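Local coordinates for protein TetR transcriptional regulator (Chloroflexus aurantiacus, PDB 3QBM) that probably binds DNA as a dimeric transcriptional regulator of the TetR family, and carries bound magnesium in the crystal, at residues T28-S31 and D32-A36; Y61-E64 and K65-R69; R123-A126 and V127-W131; D153-R156 and L157-L160; H183-T186 and H187-Y191. All coordinates share one frame; numbering follows the deposited sequence. Where two conformers were deposited one is given.

Contact 1: residues T28-S31 and D32-A36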
loop_
_atom_site.group_PDB
_atom_site.type_symbol
_atom_site.label_atom_id
_atom_site.label_comp_id
_atom_site.label_asym_id
_atom_site.label_seq_id
_atom_site.Cartn_x
_atom_site.Cartn_y
_atom_site.Cartn_z
ATOM N N THR A 28 -9.911 3.047 -15.954
ATOM C CA THR A 28 -9.591 4.131 -16.885
ATOM C C THR A 28 -10.061 3.637 -18.265
ATOM O O THR A 28 -9.511 2.657 -18.776
ATOM C CB THR A 28 -8.071 4.453 -16.892
ATOM O OG1 THR A 28 -7.677 5.040 -15.636
ATOM C CG2 THR A 28 -7.679 5.428 -18.026
ATOM N N ALA A 29 -11.095 4.256 -18.828
ATOM C CA ALA A 29 -11.600 3.844 -20.165
ATOM C C ALA A 29 -10.844 4.576 -21.253
ATOM O O ALA A 29 -10.272 5.644 -21.037
ATOM C CB ALA A 29 -13.083 4.107 -20.286
ATOM N N ILE A 30 -10.800 3.991 -22.432
ATOM C CA ILE A 30 -10.072 4.618 -23.525
ATOM C C ILE A 30 -10.640 6.040 -23.823
ATOM O O ILE A 30 -9.908 6.924 -24.228
ATOM C CB ILE A 30 -10.042 3.706 -24.788
ATOM C CG1 ILE A 30 -9.123 4.306 -25.877
ATOM C CG2 ILE A 30 -11.453 3.476 -25.338
ATOM C CD1 ILE A 30 -7.703 4.343 -25.557
ATOM N N SER A 31 -11.934 6.250 -23.625
ATOM C CA SER A 31 -12.503 7.586 -23.810
ATOM C C SER A 31 -11.908 8.642 -22.862
ATOM O O SER A 31 -11.855 9.828 -23.216
ATOM C CB SER A 31 -14.036 7.553 -23.705
ATOM O OG SER A 31 -14.457 6.967 -22.499
ATOM N N ASP A 32 -11.440 8.230 -21.676
ATOM C CA ASP A 32 -10.737 9.158 -20.745
ATOM C C ASP A 32 -9.361 9.501 -21.320
ATOM O O ASP A 32 -8.960 10.640 -21.304
ATOM C CB ASP A 32 -10.570 8.533 -19.327
ATOM C CG ASP A 32 -11.915 8.165 -18.676
ATOM O OD1 ASP A 32 -12.798 9.035 -18.668
ATOM O OD2 ASP A 32 -12.110 7.024 -18.190
ATOM N N ILE A 33 -8.639 8.501 -21.826
ATOM C CA ILE A 33 -7.351 8.722 -22.449
ATOM C C ILE A 33 -7.531 9.648 -23.667
ATOM O O ILE A 33 -6.754 10.551 -23.860
ATOM C CB ILE A 33 -6.674 7.363 -22.818
ATOM C CG1 ILE A 33 -6.440 6.515 -21.548
ATOM C CG2 ILE A 33 -5.353 7.580 -23.525
ATOM C CD1 ILE A 33 -6.138 5.048 -21.842
HETATM N N MSE A 34 -8.568 9.426 -24.468
HETATM C CA MSE A 34 -8.903 10.316 -25.620
HETATM C C MSE A 34 -9.045 11.780 -25.153
HETATM O O MSE A 34 -8.363 12.666 -25.664
HETATM C CB MSE A 34 -10.194 9.844 -26.336
HETATM C CG MSE A 34 -10.022 8.519 -27.108
HETATM SE SE MSE A 34 -11.692 7.668 -27.547
HETATM C CE MSE A 34 -12.500 9.232 -28.392
ATOM N N ALA A 35 -9.894 12.004 -24.152
ATOM C CA ALA A 35 -10.118 13.359 -23.601
ATOM C C ALA A 35 -8.831 14.036 -23.130
ATOM O O ALA A 35 -8.617 15.200 -23.421
ATOM C CB ALA A 35 -11.138 13.309 -22.436
ATOM N N ALA A 36 -7.974 13.307 -22.418
ATOM C CA ALA A 36 -6.740 13.877 -21.881
ATOM C C ALA A 36 -5.655 14.152 -22.946
ATOM O O ALA A 36 -4.799 14.997 -22.738
ATOM C CB ALA A 36 -6.173 12.965 -20.816
#

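Contact 2: residues Y61-E64 and K65-R69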
loop_
_atom_site.group_PDB
_atom_site.type_symbol
_atom_site.label_atom_id
_atom_site.label_comp_id
_atom_site.label_asym_id
_atom_site.label_seq_id
_atom_site.Cartn_x
_atom_site.Cartn_y
_atom_site.Cartn_z
ATOM N N TYR A 61 6.830 4.387 -18.038
ATOM C CA TYR A 61 6.989 5.825 -17.960
ATOM C C TYR A 61 6.940 6.325 -16.528
ATOM O O TYR A 61 7.724 7.204 -16.134
ATOM C CB TYR A 61 5.901 6.498 -18.764
ATOM C CG TYR A 61 5.744 7.951 -18.479
ATOM C CD1 TYR A 61 6.515 8.902 -19.152
ATOM C CD2 TYR A 61 4.813 8.392 -17.561
ATOM C CE1 TYR A 61 6.372 10.250 -18.881
ATOM C CE2 TYR A 61 4.664 9.747 -17.277
ATOM C CZ TYR A 61 5.446 10.667 -17.952
ATOM O OH TYR A 61 5.304 12.009 -17.686
ATOM N N ALA A 62 5.961 5.819 -15.787
ATOM C CA ALA A 62 5.834 6.100 -14.360
ATOM C C ALA A 62 7.082 5.600 -13.624
ATOM O O ALA A 62 7.623 6.319 -12.796
ATOM C CB ALA A 62 4.565 5.461 -13.802
ATOM N N ALA A 63 7.562 4.407 -13.969
ATOM C CA ALA A 63 8.766 3.847 -13.357
ATOM C C ALA A 63 9.977 4.747 -13.612
ATOM O O ALA A 63 10.720 5.049 -12.686
ATOM C CB ALA A 63 9.038 2.434 -13.840
ATOM N N GLU A 64 10.152 5.204 -14.856
ATOM C CA GLU A 64 11.268 6.103 -15.179
ATOM C C GLU A 64 11.156 7.417 -14.423
ATOM O O GLU A 64 12.159 7.978 -13.975
ATOM C CB GLU A 64 11.353 6.368 -16.687
ATOM C CG GLU A 64 12.468 7.381 -17.082
ATOM C CD GLU A 64 13.892 6.932 -16.750
ATOM O OE1 GLU A 64 14.137 5.713 -16.549
ATOM O OE2 GLU A 64 14.787 7.816 -16.721
ATOM N N LYS A 65 9.952 7.924 -14.262
ATOM C CA LYS A 65 9.801 9.175 -13.535
ATOM C C LYS A 65 10.217 9.064 -12.045
ATOM O O LYS A 65 10.915 9.918 -11.505
ATOM C CB LYS A 65 8.365 9.588 -13.601
ATOM C CG LYS A 65 8.098 10.993 -13.137
ATOM C CD LYS A 65 7.305 11.746 -14.200
ATOM C CE LYS A 65 8.214 12.108 -15.366
ATOM N NZ LYS A 65 7.537 12.920 -16.404
ATOM N N VAL A 66 9.702 8.040 -11.387
ATOM C CA VAL A 66 10.108 7.691 -10.025
ATOM C C VAL A 66 11.653 7.576 -9.933
ATOM O O VAL A 66 12.255 8.134 -9.028
ATOM C CB VAL A 66 9.373 6.406 -9.577
ATOM C CG1 VAL A 66 9.975 5.827 -8.330
ATOM C CG2 VAL A 66 7.869 6.703 -9.362
ATOM N N ARG A 67 12.260 6.901 -10.904
ATOM C CA ARG A 67 13.704 6.683 -10.973
ATOM C C ARG A 67 14.459 8.018 -11.004
ATOM O O ARG A 67 15.428 8.168 -10.266
ATOM C CB ARG A 67 14.055 5.829 -12.202
ATOM C CG ARG A 67 15.484 5.355 -12.325
ATOM C CD ARG A 67 15.668 4.400 -13.505
ATOM N NE ARG A 67 14.826 3.205 -13.338
ATOM C CZ ARG A 67 13.802 2.833 -14.122
ATOM N NH1 ARG A 67 13.459 3.512 -15.210
ATOM N NH2 ARG A 67 13.120 1.730 -13.828
ATOM N N GLU A 68 14.023 8.958 -11.858
ATOM C CA GLU A 68 14.636 10.312 -11.971
ATOM C C GLU A 68 14.594 11.071 -10.629
ATOM O O GLU A 68 15.542 11.755 -10.232
ATOM C CB GLU A 68 13.900 11.167 -13.039
ATOM C CG GLU A 68 14.134 10.744 -14.504
ATOM C CD GLU A 68 13.217 11.444 -15.559
ATOM O OE1 GLU A 68 12.238 12.160 -15.217
ATOM O OE2 GLU A 68 13.487 11.236 -16.765
ATOM N N ARG A 69 13.451 10.976 -9.976
ATOM C CA ARG A 69 13.171 11.613 -8.704
ATOM C C ARG A 69 14.113 11.056 -7.583
ATOM O O ARG A 69 14.682 11.820 -6.772
ATOM C CB ARG A 69 11.692 11.353 -8.429
ATOM C CG ARG A 69 11.050 11.982 -7.240
ATOM C CD ARG A 69 10.531 13.375 -7.480
ATOM N NE ARG A 69 10.055 13.879 -6.190
ATOM C CZ ARG A 69 8.789 14.104 -5.880
ATOM N NH1 ARG A 69 7.846 13.969 -6.806
ATOM N NH2 ARG A 69 8.473 14.537 -4.661
#

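Contact 3: residues R123-A126 and V127-W131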
loop_
_atom_site.group_PDB
_atom_site.type_symbol
_atom_site.label_atom_id
_atom_site.label_comp_id
_atom_site.label_asym_id
_atom_site.label_seq_id
_atom_site.Cartn_x
_atom_site.Cartn_y
_atom_site.Cartn_z
ATOM N N ARG A 123 6.887 -5.911 -13.515
ATOM C CA ARG A 123 7.430 -4.557 -13.640
ATOM C C ARG A 123 7.522 -3.830 -12.281
ATOM O O ARG A 123 8.516 -3.143 -12.007
ATOM C CB ARG A 123 6.598 -3.758 -14.627
ATOM C CG ARG A 123 7.026 -3.962 -16.070
ATOM C CD ARG A 123 5.968 -3.423 -16.989
ATOM N NE ARG A 123 6.512 -2.924 -18.247
ATOM C CZ ARG A 123 6.789 -3.648 -19.327
ATOM N NH1 ARG A 123 6.604 -4.955 -19.365
ATOM N NH2 ARG A 123 7.249 -3.028 -20.404
ATOM N N VAL A 124 6.485 -3.988 -11.456
ATOM C CA VAL A 124 6.488 -3.428 -10.119
ATOM C C VAL A 124 7.625 -4.077 -9.354
ATOM O O VAL A 124 8.422 -3.357 -8.735
ATOM C CB VAL A 124 5.110 -3.571 -9.399
ATOM C CG1 VAL A 124 5.156 -3.114 -7.899
ATOM C CG2 VAL A 124 4.048 -2.746 -10.122
ATOM N N ARG A 125 7.741 -5.407 -9.424
ATOM C CA ARG A 125 8.810 -6.121 -8.718
ATOM C C ARG A 125 10.188 -5.635 -9.138
ATOM O O ARG A 125 11.069 -5.464 -8.301
ATOM C CB ARG A 125 8.660 -7.638 -8.858
ATOM C CG ARG A 125 9.780 -8.462 -8.259
ATOM C CD ARG A 125 9.385 -9.936 -8.311
ATOM N NE ARG A 125 10.251 -10.776 -7.496
ATOM C CZ ARG A 125 10.016 -12.052 -7.209
ATOM N NH1 ARG A 125 8.929 -12.675 -7.662
ATOM N NH2 ARG A 125 10.874 -12.714 -6.453
ATOM N N ALA A 126 10.367 -5.396 -10.433
ATOM C CA ALA A 126 11.634 -4.871 -10.952
ATOM C C ALA A 126 11.981 -3.500 -10.311
ATOM O O ALA A 126 13.139 -3.259 -9.940
ATOM C CB ALA A 126 11.581 -4.785 -12.476
ATOM N N VAL A 127 10.992 -2.629 -10.134
ATOM C CA VAL A 127 11.250 -1.344 -9.467
ATOM C C VAL A 127 11.647 -1.531 -8.011
ATOM O O VAL A 127 12.645 -0.929 -7.563
ATOM C CB VAL A 127 10.128 -0.302 -9.599
ATOM C CG1 VAL A 127 10.438 0.950 -8.689
ATOM C CG2 VAL A 127 9.952 0.090 -11.088
ATOM N N ILE A 128 10.903 -2.361 -7.282
ATOM C CA ILE A 128 11.225 -2.664 -5.888
ATOM C C ILE A 128 12.644 -3.264 -5.819
ATOM O O ILE A 128 13.414 -2.911 -4.952
ATOM C CB ILE A 128 10.189 -3.593 -5.265
ATOM C CG1 ILE A 128 8.832 -2.842 -5.128
ATOM C CG2 ILE A 128 10.654 -4.154 -3.924
ATOM C CD1 ILE A 128 7.674 -3.765 -4.978
ATOM N N ASP A 129 12.991 -4.144 -6.758
ATOM C CA ASP A 129 14.342 -4.716 -6.791
ATOM C C ASP A 129 15.434 -3.691 -7.080
ATOM O O ASP A 129 16.539 -3.825 -6.574
ATOM C CB ASP A 129 14.414 -5.943 -7.707
ATOM C CG ASP A 129 13.708 -7.152 -7.101
ATOM O OD1 ASP A 129 13.362 -7.120 -5.900
ATOM O OD2 ASP A 129 13.468 -8.137 -7.822
ATOM N N GLU A 130 15.129 -2.643 -7.836
ATOM C CA GLU A 130 16.110 -1.557 -8.050
ATOM C C GLU A 130 16.360 -0.837 -6.730
ATOM O O GLU A 130 17.510 -0.555 -6.380
ATOM C CB GLU A 130 15.639 -0.492 -9.039
ATOM C CG GLU A 130 15.294 -0.921 -10.424
ATOM C CD GLU A 130 14.843 0.277 -11.240
ATOM O OE1 GLU A 130 13.668 0.313 -11.668
ATOM O OE2 GLU A 130 15.646 1.225 -11.400
ATOM N N TRP A 131 15.274 -0.492 -6.010
ATOM C CA TRP A 131 15.405 0.155 -4.683
ATOM C C TRP A 131 16.230 -0.711 -3.717
ATOM O O TRP A 131 17.091 -0.226 -3.001
ATOM C CB TRP A 131 14.014 0.433 -4.047
ATOM C CG TRP A 131 13.164 1.394 -4.817
ATOM C CD1 TRP A 131 13.583 2.340 -5.724
ATOM C CD2 TRP A 131 11.753 1.580 -4.677
ATOM N NE1 TRP A 131 12.514 3.054 -6.181
ATOM C CE2 TRP A 131 11.380 2.626 -5.540
ATOM C CE3 TRP A 131 10.772 0.971 -3.894
ATOM C CZ2 TRP A 131 10.055 3.056 -5.674
ATOM C CZ3 TRP A 131 9.452 1.379 -4.039
ATOM C CH2 TRP A 131 9.114 2.429 -4.928
HETATM O O HOH W 1 12.577 -10.333 -6.316
#

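Contact 4: residues D153-R156 and L157-L160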
loop_
_atom_site.group_PDB
_atom_site.type_symbol
_atom_site.label_atom_id
_atom_site.label_comp_id
_atom_site.label_asym_id
_atom_site.label_seq_id
_atom_site.Cartn_x
_atom_site.Cartn_y
_atom_site.Cartn_z
ATOM N N ASP A 153 22.140 -6.089 8.055
ATOM C CA ASP A 153 21.616 -6.870 6.922
ATOM C C ASP A 153 20.946 -5.882 5.954
ATOM O O ASP A 153 19.884 -5.323 6.267
ATOM C CB ASP A 153 20.612 -7.901 7.432
ATOM C CG ASP A 153 20.120 -8.813 6.358
ATOM O OD1 ASP A 153 19.765 -8.341 5.239
ATOM O OD2 ASP A 153 20.091 -10.040 6.648
ATOM N N ALA A 154 21.587 -5.685 4.808
ATOM C CA ALA A 154 21.201 -4.672 3.825
ATOM C C ALA A 154 19.809 -4.893 3.280
ATOM O O ALA A 154 19.026 -3.973 3.237
ATOM C CB ALA A 154 22.203 -4.609 2.683
ATOM N N ASP A 155 19.504 -6.102 2.852
ATOM C CA ASP A 155 18.190 -6.337 2.283
ATOM C C ASP A 155 17.080 -6.253 3.308
ATOM O O ASP A 155 15.977 -5.808 2.954
ATOM C CB ASP A 155 18.097 -7.666 1.555
ATOM C CG ASP A 155 16.882 -7.707 0.606
ATOM O OD1 ASP A 155 16.806 -6.851 -0.302
ATOM O OD2 ASP A 155 16.012 -8.576 0.764
ATOM N N ARG A 156 17.348 -6.650 4.566
ATOM C CA ARG A 156 16.363 -6.497 5.656
ATOM C C ARG A 156 16.051 -5.019 5.825
ATOM O O ARG A 156 14.879 -4.608 5.909
ATOM C CB ARG A 156 16.855 -7.043 7.009
ATOM C CG ARG A 156 16.743 -8.543 7.176
ATOM C CD ARG A 156 16.872 -8.989 8.648
ATOM N NE ARG A 156 16.703 -10.438 8.728
ATOM C CZ ARG A 156 16.649 -11.143 9.851
ATOM N NH1 ARG A 156 16.774 -10.550 11.030
ATOM N NH2 ARG A 156 16.481 -12.449 9.777
ATOM N N LEU A 157 17.098 -4.201 5.856
ATOM C CA LEU A 157 16.910 -2.745 5.999
ATOM C C LEU A 157 16.105 -2.195 4.817
ATOM O O LEU A 157 15.162 -1.389 4.986
ATOM C CB LEU A 157 18.263 -2.051 6.136
ATOM C CG LEU A 157 18.250 -0.519 6.250
ATOM C CD1 LEU A 157 17.419 -0.132 7.501
ATOM C CD2 LEU A 157 19.677 0.111 6.262
ATOM N N ALA A 158 16.449 -2.644 3.615
ATOM C CA ALA A 158 15.800 -2.146 2.394
ATOM C C ALA A 158 14.326 -2.435 2.399
ATOM O O ALA A 158 13.499 -1.568 2.114
ATOM C CB ALA A 158 16.451 -2.751 1.144
ATOM N N LEU A 159 13.981 -3.678 2.713
ATOM C CA LEU A 159 12.580 -4.042 2.741
ATOM C C LEU A 159 11.847 -3.339 3.881
ATOM O O LEU A 159 10.693 -2.973 3.708
ATOM C CB LEU A 159 12.415 -5.546 2.841
ATOM C CG LEU A 159 12.878 -6.388 1.679
ATOM C CD1 LEU A 159 12.879 -7.862 2.112
ATOM C CD2 LEU A 159 12.023 -6.245 0.472
ATOM N N LEU A 160 12.489 -3.133 5.046
ATOM C CA LEU A 160 11.827 -2.365 6.122
ATOM C C LEU A 160 11.523 -0.926 5.671
ATOM O O LEU A 160 10.389 -0.424 5.854
ATOM C CB LEU A 160 12.706 -2.331 7.359
ATOM C CG LEU A 160 12.220 -1.437 8.503
ATOM C CD1 LEU A 160 10.916 -2.009 9.099
ATOM C CD2 LEU A 160 13.346 -1.364 9.565
#

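Contact 5: residues H183-T186 and H187-Y191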
loop_
_atom_site.group_PDB
_atom_site.type_symbol
_atom_site.label_atom_id
_atom_site.label_comp_id
_atom_site.label_asym_id
_atom_site.label_seq_id
_atom_site.Cartn_x
_atom_site.Cartn_y
_atom_site.Cartn_z
ATOM N N HIS A 183 6.136 11.025 10.519
ATOM C CA HIS A 183 6.444 10.058 11.572
ATOM C C HIS A 183 7.325 8.916 11.092
ATOM O O HIS A 183 8.291 8.602 11.734
ATOM C CB HIS A 183 5.203 9.404 12.162
ATOM C CG HIS A 183 4.350 10.308 12.985
ATOM N ND1 HIS A 183 4.854 11.376 13.692
ATOM C CD2 HIS A 183 3.028 10.249 13.279
ATOM C CE1 HIS A 183 3.872 11.958 14.366
ATOM N NE2 HIS A 183 2.753 11.297 14.129
ATOM N N ALA A 184 6.982 8.329 9.937
ATOM C CA ALA A 184 7.742 7.232 9.337
ATOM C C ALA A 184 9.152 7.698 9.055
ATOM O O ALA A 184 10.129 7.028 9.422
ATOM C CB ALA A 184 7.058 6.764 8.064
ATOM N N TYR A 185 9.283 8.847 8.385
ATOM C CA TYR A 185 10.598 9.395 8.135
ATOM C C TYR A 185 11.431 9.499 9.434
ATOM O O TYR A 185 12.551 8.996 9.519
ATOM C CB TYR A 185 10.482 10.763 7.470
ATOM C CG TYR A 185 11.815 11.437 7.329
ATOM C CD1 TYR A 185 12.591 11.245 6.214
ATOM C CD2 TYR A 185 12.302 12.266 8.336
ATOM C CE1 TYR A 185 13.842 11.846 6.093
ATOM C CE2 TYR A 185 13.543 12.840 8.249
ATOM C CZ TYR A 185 14.308 12.653 7.118
ATOM O OH TYR A 185 15.541 13.235 7.007
ATOM N N THR A 186 10.873 10.172 10.441
ATOM C CA THR A 186 11.586 10.425 11.705
ATOM C C THR A 186 11.964 9.112 12.388
ATOM O O THR A 186 13.074 8.929 12.846
ATOM C CB THR A 186 10.734 11.343 12.611
ATOM O OG1 THR A 186 10.630 12.614 11.970
ATOM C CG2 THR A 186 11.285 11.488 14.054
ATOM N N HIS A 187 11.020 8.189 12.430
ATOM C CA HIS A 187 11.309 6.902 13.035
ATOM C C HIS A 187 12.499 6.213 12.374
ATOM O O HIS A 187 13.432 5.805 13.050
ATOM C CB HIS A 187 10.129 5.967 12.893
ATOM C CG HIS A 187 10.431 4.601 13.385
ATOM N ND1 HIS A 187 10.610 4.334 14.724
ATOM C CD2 HIS A 187 10.573 3.421 12.733
ATOM C CE1 HIS A 187 10.887 3.045 14.865
ATOM N NE2 HIS A 187 10.835 2.466 13.679
ATOM N N LEU A 188 12.472 6.092 11.059
ATOM C CA LEU A 188 13.556 5.420 10.348
ATOM C C LEU A 188 14.877 6.193 10.353
ATOM O O LEU A 188 15.938 5.597 10.479
ATOM C CB LEU A 188 13.139 5.025 8.926
ATOM C CG LEU A 188 12.122 3.860 8.861
ATOM C CD1 LEU A 188 11.707 3.687 7.399
ATOM C CD2 LEU A 188 12.618 2.541 9.507
ATOM N N ALA A 189 14.833 7.501 10.200
ATOM C CA ALA A 189 16.047 8.289 10.250
ATOM C C ALA A 189 16.720 8.127 11.602
ATOM O O ALA A 189 17.950 8.003 11.687
ATOM C CB ALA A 189 15.747 9.767 9.960
ATOM N N THR A 190 15.907 8.113 12.659
ATOM C CA THR A 190 16.402 8.008 14.018
ATOM C C THR A 190 16.957 6.596 14.228
ATOM O O THR A 190 18.080 6.424 14.732
ATOM C CB THR A 190 15.308 8.368 15.039
ATOM O OG1 THR A 190 14.885 9.717 14.817
ATOM C CG2 THR A 190 15.846 8.241 16.448
ATOM N N TYR A 191 16.212 5.586 13.784
ATOM C CA TYR A 191 16.658 4.192 13.907
ATOM C C TYR A 191 17.989 3.970 13.174
ATOM O O TYR A 191 18.934 3.404 13.730
ATOM C CB TYR A 191 15.584 3.249 13.369
ATOM C CG TYR A 191 16.080 1.867 13.063
ATOM C CD1 TYR A 191 16.450 0.988 14.102
ATOM C CD2 TYR A 191 16.141 1.383 11.738
ATOM C CE1 TYR A 191 16.895 -0.312 13.810
ATOM C CE2 TYR A 191 16.580 0.099 11.458
ATOM C CZ TYR A 191 16.961 -0.740 12.501
ATOM O OH TYR A 191 17.392 -2.029 12.230
#

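Contact 1: residues T28-S31 and D32-A36
The carboxylate of Asp-32 is the flat group here, and the backbone N of Ala-29 reaches its OD2 at 3.0 Å. The N-H comes to the anti side of that oxygen, 22° out of the carboxylate plane, while the CB of Ala-29 lies 3.7 Å from the same OD2. CG of Asp-32 stands beside its own backbone N (chi1 -59°), which swings the acid back over the start of helix 30-37. Ala-29 is the N-cap residue and Asp-32 the third of the helix, so this is the reciprocal half of a capping box. Alanine has no side-chain acceptor to supply the other half, and a short acid at the helix start probably also interacts favourably with the helix dipole. Ala-29 O meanwhile accepts from Asp-32 N at 2.9 Å, with Ile-33 N making only a weak bond to it. Further along, Met-34, present as selenomethionine, lays CG 3.3 Å from Ile-30 O and SE beside Ser-31 CA; the bend at chi3 turns only the terminal methyl. The branched side chains of Thr-28 and Ile-33 cross at about a right angle, Thr-28 CG2 lying 3.9 Å from Ile-33 CG1. Within the predicted helix-turn-helix motif, Ile-30 and Ile-33 both rest on Ile-44 of helix 41-45. Ile-33 also meets Leu-19 of helix 2-23, and Thr-28 OG1 bonds to Gly-24 O.

Contact 2: residues Y61-E64 and K65-R69
Arg-67 NH1 donates to Glu-64 OE1 at 2.7 Å, a salt bridge between residues three apart on helix 51-74. The oxygen lies in the guanidinium plane, at the edge of the group, whereas the N-H approaches the anti side of OE1, 25° out of the carboxylate plane. The two planes are turned 44° against each other. Arg-67 leaves the backbone extended and then bends at chi3 (-61°), which folds the guanidinium back over the preceding turn, with Ala-63 O 4.0 Å above one face. Alanine suits its place here, since Arg-67 NH2 passes 4.1 Å from Ala-63 CB on the way to a second acid, Glu-130 of helix 118-144. Arginine fits this place because its several N-H groups can serve two carboxylates at once. Glu-64 OE2 faces Glu-68 OE2 at 3.7 Å, two like charges that could raise the proton affinity of either acid, an effect the neighbouring Arg-67 would partly offset. On another side of the helix Lys-65 and Tyr-61 run side by side, and Lys-65 NZ donates to Tyr-61 OH at 2.7 Å. The lysine bends at chi2 and chi3 to bring NZ to the hydroxyl. Tyr-61 packs on Val-13, Ala-14 and Ala-17 of helix 2-23. Spacings of three and four residues bring side chains together on one side of an alpha helix. In TetR-family proteins the corresponding helix joins the DNA-binding domain to the C-terminal domain.

Contact 3: residues R123-A126 and V127-W131
In helix 118-144, part of the all-helical C-terminal domain of the TetR fold, Arg-125 and Asp-129 stand one turn apart beside the second subunit. Their charges do not touch directly; a water joins them instead. It accepts from Arg-125 NE at 2.6 Å and donates to Asp-129 OD2 at 2.8 Å. With CG anti to the backbone N (chi1 175°) and the chain extended to NE, the guanidinium runs out past the acid, whose plane is turned 70° from it. The aliphatic part of the arginine also takes part, Arg-125 CG lying 3.7 Å from Asp-129 OD2. Asp-129 OD1 is held by Arg-132, so each carboxylate oxygen has its own partner, OD1 the arginine and OD2 the water. An asparagine in its place would be uncharged, and Arg-132 would probably lose one of its two acidic partners, keeping Asp-155, while the water lost part of its electrostatic hold. On an adjoining face Val-124 CG1 packs 3.9 Å from Ile-128 CD1. Branched apolar residues suit this strip because it lies against the second subunit, Val-124 on its Ile-174 and Ile-128 on its Leu-171. Inside the domain Trp-131 meets Phe-87 and Phe-91 edge-to-face, an aromatic cluster that fits its buried position. One face of its ring carries a methyl of Val-127, CG1, 3.5 Å above the plane and offset toward the rim.

Contact 4: residues D153-R156 and L157-L160
Leu-159 reaches back along Asp-155, one turn before it, and its carbons run from the carbonyl of that residue to its carboxylate. Its CB lies 3.6 Å from Asp-155 O, the carbonyl that also accepts the leucine's own backbone N. CG comes closer to the same oxygen, at 3.4 Å, because it stands beside the backbone N (chi1 -66°) and leans down the helix. The branch CD1 then reaches Asp-155 OD2 at 3.5 Å, so a methyl rests against a carboxylate oxygen. That acid has charged partners elsewhere: OD2 forms a salt bridge with Arg-132 and OD1 one with Arg-136, both on helix 118-144. These arginines probably fix the rotation of the carboxylate and settle its charge beside an apolar neighbour. The start of the helix is closed by Asp-153 at the N-cap, whose OD1 accepts Arg-156 N at 3.0 Å. The bond is nearly straight at the hydrogen (165°), though the donor stands above the carboxylate plane. Aspartate suits the place, being short enough to turn back to an otherwise unbonded first-turn N-H. Leu-157 and Leu-160 face Tyr-191 of helix 179-196, while Leu-159 and Leu-160 pack on Leu-175 and His-187 of the second subunit, respectively. Leucines of this helix thus lie against the partner chain as well as the last helix of their own, consistent with the four-helix-bundle dimer interface of the TetR family, built from the last two long helices of each subunit.

Contact 5: residues H183-T186 and H187-Y191
Thr-186 O is gripped twice from Thr-190, by the backbone N at 3.0 Å and by the hydroxyl OG1 at 2.8 Å. The two donors reach the oxygen from opposite faces of its plane, OG1 tilted 32° out of it. OG1 lies beside the backbone N of its own residue (chi1 -61°), which turns the hydroxyl back down the helix to the carbonyl. Threonine suits such a place, because it can bond within the helix and still offer a methyl outside. A valine in its place would have no hydroxyl, and Thr-186 O would probably be left to the backbone donor alone, with a methyl beside it. In one of its two conformers, Thr-186 OG1 likewise bonds to Glu-182 O, one turn back. Around the helix, Ala-189 CB sits over one face of the Tyr-185 ring, 4.2 Å from CE2. Alanine is small enough to sit against the ring, which also makes a cation-pi contact with Arg-92 and lies against Ile-85 and Leu-88 of helix 80-92. His-187 has CG anti to its backbone N (chi1 175°), and its imidazole heads away from this turn to the partner chain. There its NE2 bonds to His-187 NE2 of the second subunit, and its ring meets Tyr-191 of that subunit edge-to-face. This self-pairing of the last helix is consistent with the intersubunit four-helix bundle of TetR-family dimers.

From the N terminus the five contacts follow in series; none nests in or crosses another, and each closes only a turn of a single helix. Contact 1, in the predicted DNA-binding motif, touches none of the others and lies about 40 Å, centre to centre, from contacts 4 and 5. Contacts 2 and 3 bind helix 51-74 to helix 118-144 through the Arg-67 and Glu-130 salt bridge, with Val-66 against Trp-131. Contacts 4 and 5 join helices 154-175 and 179-196, consecutive in the chain, where Leu-160 meets Leu-188. Contacts 3, 4 and 5 all touch the second subunit, consistent with a dimer interface built from the C-terminal helices.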